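Local atomic coordinates of DNA-(apurinic or apyrimidinic site) endonuclease 2 (Xenopus laevis, PDB entry 6WCD), a protein that cuts DNA as a weak apurinic/apyrimidinic endonuclease and as a 3'-5' exonuclease in the repair of oxidative and alkylation damage. Residues I139-P144 / H162-R167. Residues are numbered along the deposited sequence; the frame is centred on the assembly and turned at random.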
ATOM      1  N   ILE A 139      -2.127  -5.434  -1.994  1.00 11.17           N
ATOM      2  CA  ILE A 139      -1.830  -5.328  -0.589  1.00 11.67           C
ATOM      3  C   ILE A 139      -1.266  -3.946  -0.353  1.00 11.76           C
ATOM      4  O   ILE A 139      -0.146  -3.673  -0.772  1.00 12.34           O
ATOM      5  CB  ILE A 139      -0.817  -6.386  -0.174  1.00 12.02           C
ATOM      6  CG1 ILE A 139      -1.283  -7.772  -0.624  1.00 12.00           C
ATOM      7  CG2 ILE A 139      -0.595  -6.353   1.333  1.00 13.72           C
ATOM      8  CD1 ILE A 139      -0.335  -8.931  -0.216  1.00 15.93           C
ATOM      9  N   ASN A 140      -2.030  -3.106   0.324  1.00 10.63           N
ATOM     10  CA  ASN A 140      -1.733  -1.685   0.539  1.00  9.54           C
ATOM     11  C   ASN A 140      -1.201  -1.556   1.967  1.00 10.45           C
ATOM     12  O   ASN A 140      -1.944  -1.821   2.924  1.00 11.16           O
ATOM     13  CB  ASN A 140      -3.020  -0.889   0.331  1.00 10.39           C
ATOM     14  CG  ASN A 140      -2.917   0.561   0.703  1.00 11.35           C
ATOM     15  OD1 ASN A 140      -1.828   1.036   1.000  1.00 13.39           O
ATOM     16  ND2 ASN A 140      -4.043   1.262   0.704  1.00 12.13           N
ATOM     17  N   VAL A 141       0.078  -1.182   2.133  1.00 10.73           N
ATOM     18  CA  VAL A 141       0.743  -1.213   3.454  1.00 10.82           C
ATOM     19  C   VAL A 141       1.375   0.103   3.828  1.00 10.51           C
ATOM     20  O   VAL A 141       1.917   0.840   2.984  1.00 10.55           O
ATOM     21  CB  VAL A 141       1.798  -2.325   3.559  1.00 13.60           C
ATOM     22  CG1 VAL A 141       1.180  -3.666   3.397  1.00 18.17           C
ATOM     23  CG2 VAL A 141       2.909  -2.183   2.501  1.00 14.56           C
ATOM     24  N   TYR A 142       1.313   0.433   5.130  1.00 11.17           N
ATOM     25  CA  TYR A 142       2.022   1.546   5.752  1.00 10.73           C
ATOM     26  C   TYR A 142       2.915   0.938   6.814  1.00 11.18           C
ATOM     27  O   TYR A 142       2.458   0.683   7.919  1.00 11.93           O
ATOM     28  CB  TYR A 142       1.044   2.579   6.332  1.00 11.57           C
ATOM     29  CG  TYR A 142       1.660   3.758   7.060  1.00 12.79           C
ATOM     30  CD1 TYR A 142       2.764   4.416   6.560  1.00 13.33           C
ATOM     31  CD2 TYR A 142       1.155   4.201   8.265  1.00 13.24           C
ATOM     32  CE1 TYR A 142       3.357   5.488   7.241  1.00 15.69           C
ATOM     33  CE2 TYR A 142       1.719   5.257   8.940  1.00 15.65           C
ATOM     34  CZ  TYR A 142       2.817   5.908   8.431  1.00 15.34           C
ATOM     35  OH  TYR A 142       3.388   6.963   9.125  1.00 19.17           O
ATOM     36  N   CYS A 143       4.169   0.694   6.488  1.00 12.33           N
ATOM     37  CA  CYS A 143       5.043  -0.055   7.388  1.00 12.08           C
ATOM     38  C   CYS A 143       5.443   0.838   8.567  1.00 14.32           C
ATOM     39  O   CYS A 143       5.476   2.072   8.466  1.00 15.16           O
ATOM     40  CB  CYS A 143       6.235  -0.557   6.603  1.00 15.28           C
ATOM     41  SG  CYS A 143       5.769  -1.853   5.377  1.00 17.63           S
ATOM     42  N   PRO A 144       5.708   0.236   9.720  1.00 14.49           N
ATOM     43  CA  PRO A 144       6.078   0.995  10.900  1.00 12.23           C
ATOM     44  C   PRO A 144       7.483   1.558  10.821  1.00 14.53           C
ATOM     45  O   PRO A 144       8.261   1.293   9.888  1.00 19.42           O
ATOM     46  CB  PRO A 144       6.020  -0.048  12.027  1.00 16.13           C
ATOM     47  CG  PRO A 144       5.465  -1.289  11.426  1.00 15.62           C
ATOM     48  CD  PRO A 144       5.553  -1.210  10.000  1.00 14.51           C
ATOM     49  N   HIS A 162       8.136  -9.484   8.251  1.00 14.10           N
ATOM     50  CA  HIS A 162       8.076 -10.938   8.120  1.00 14.38           C
ATOM     51  C   HIS A 162       6.638 -11.389   7.922  1.00 16.11           C
ATOM     52  O   HIS A 162       6.366 -12.261   7.080  1.00 16.95           O
ATOM     53  CB  HIS A 162       8.687 -11.567   9.372  1.00 17.05           C
ATOM     54  CG  HIS A 162       8.783 -13.056   9.329  1.00 31.29           C
ATOM     55  ND1 HIS A 162       9.390 -13.737   8.298  1.00 42.13           N
ATOM     56  CD2 HIS A 162       8.401 -13.995  10.228  1.00 51.36           C
ATOM     57  CE1 HIS A 162       9.344 -15.037   8.545  1.00 45.77           C
ATOM     58  NE2 HIS A 162       8.747 -15.219   9.708  1.00 41.13           N
ATOM     59  N   LEU A 163       5.702 -10.772   8.615  1.00 13.94           N
ATOM     60  CA  LEU A 163       4.290 -11.106   8.384  1.00 14.65           C
ATOM     61  C   LEU A 163       3.832 -10.739   6.970  1.00 13.56           C
ATOM     62  O   LEU A 163       3.073 -11.495   6.330  1.00 15.05           O
ATOM     63  CB  LEU A 163       3.416 -10.401   9.433  1.00 15.82           C
ATOM     64  CG  LEU A 163       1.895 -10.665   9.384  1.00 16.57           C
ATOM     65  CD1 LEU A 163       1.686 -12.130   9.641  1.00 19.70           C
ATOM     66  CD2 LEU A 163       1.213  -9.791  10.452  1.00 18.98           C
ATOM     67  N   LEU A 164       4.214  -9.577   6.483  1.00 12.62           N
ATOM     68  CA  LEU A 164       3.881  -9.159   5.126  1.00 12.67           C
ATOM     69  C   LEU A 164       4.404 -10.148   4.107  1.00 14.16           C
ATOM     70  O   LEU A 164       3.662 -10.556   3.205  1.00 14.91           O
ATOM     71  CB  LEU A 164       4.467  -7.773   4.891  1.00 13.45           C
ATOM     72  CG  LEU A 164       4.402  -7.249   3.454  1.00 13.63           C
ATOM     73  CD1 LEU A 164       2.960  -7.141   2.970  1.00 14.50           C
ATOM     74  CD2 LEU A 164       5.083  -5.877   3.432  1.00 15.25           C
ATOM     75  N   GLN A 165       5.664 -10.572   4.239  1.00 14.18           N
ATOM     76  CA  GLN A 165       6.204 -11.575   3.322  1.00 15.00           C
ATOM     77  C   GLN A 165       5.417 -12.863   3.390  1.00 14.75           C
ATOM     78  O   GLN A 165       5.080 -13.471   2.342  1.00 16.34           O
ATOM     79  CB  GLN A 165       7.687 -11.802   3.607  1.00 17.22           C
ATOM     80  CG  GLN A 165       8.293 -12.848   2.748  1.00 16.46           C
ATOM     81  CD  GLN A 165       9.778 -12.864   2.816  1.00 21.18           C
ATOM     82  OE1 GLN A 165      10.384 -12.282   3.709  1.00 23.55           O
ATOM     83  NE2 GLN A 165      10.397 -13.597   1.880  1.00 24.41           N
ATOM     84  N   THR A 166       5.143 -13.329   4.597  1.00 15.66           N
ATOM     85  CA  THR A 166       4.408 -14.579   4.765  1.00 15.21           C
ATOM     86  C   THR A 166       3.073 -14.508   4.045  1.00 15.58           C
ATOM     87  O   THR A 166       2.679 -15.433   3.327  1.00 17.37           O
ATOM     88  CB  THR A 166       4.211 -14.857   6.252  1.00 17.93           C
ATOM     89  OG1 THR A 166       5.481 -15.073   6.882  1.00 20.93           O
ATOM     90  CG2 THR A 166       3.402 -16.144   6.458  1.00 19.51           C
ATOM     91  N   ARG A 167       2.333 -13.431   4.255  1.00 15.12           N
ATOM     92  CA  ARG A 167       1.002 -13.349   3.673  1.00 14.70           C
ATOM     93  C   ARG A 167       1.068 -13.221   2.153  1.00 14.04           C
ATOM     94  O   ARG A 167       0.304 -13.863   1.434  1.00 15.60           O
ATOM     95  CB  ARG A 167       0.239 -12.172   4.278  1.00 15.09           C
ATOM     96  CG  ARG A 167      -1.189 -12.050   3.737  1.00 14.05           C
ATOM     97  CD  ARG A 167      -2.031 -13.241   4.175  1.00 14.83           C
ATOM     98  NE  ARG A 167      -3.414 -13.203   3.703  1.00 15.72           N
ATOM     99  CZ  ARG A 167      -4.359 -12.447   4.240  1.00 17.90           C
ATOM    100  NH1 ARG A 167      -4.081 -11.624   5.217  1.00 17.02           N
ATOM    101  NH2 ARG A 167      -5.617 -12.496   3.772  1.00 17.86           N
TER
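In the beta-alpha-beta unit formed by strand 133-142, helix 152-173 and strand 177-181, within the DNase I-like catalytic domain, Leu-164 of the helix packs onto Ile-139 and Val-141 of the strand. One methyl carries both contacts: Leu-164 CD1 lies 3.9 Å from Val-141 CG1 and 4.0 Å from Ile-139 CG2. Val-141 and Leu-164 meet tip to tip, whereas Ile-139 and Leu-164 lie alongside, pointing opposite ways. With CG of Leu-164 anti to the backbone N (chi1 171°), the chi2 of 61° swings CD1 to where it meets both strand residues. The CA atoms of Val-141 and Leu-164 stay 8.7 Å apart, and no hydrogen bond links the two segments. Along the strand, Asn-140 and Tyr-142 turn to the opposite side; Asn-140 hydrogen-bonds there to Gln-33 and Thr-70, and Tyr-142, probably an active-site residue, touches Glu-34, which binds magnesium. Cys-143 and Arg-167 border the contact, and Leu-121 of strand 119-127 touches both Ile-139 and Arg-167. Backbone hydrogen bonds join Ile-139 and Val-141 to the parallel strand 177-181 and its continuation at Asp-183. The closest contacts between helix and strand are thus methyl to methyl and buried, while Asn-140 and Tyr-142, on the strand's other face, meet polar partners and the magnesium ligand Glu-34.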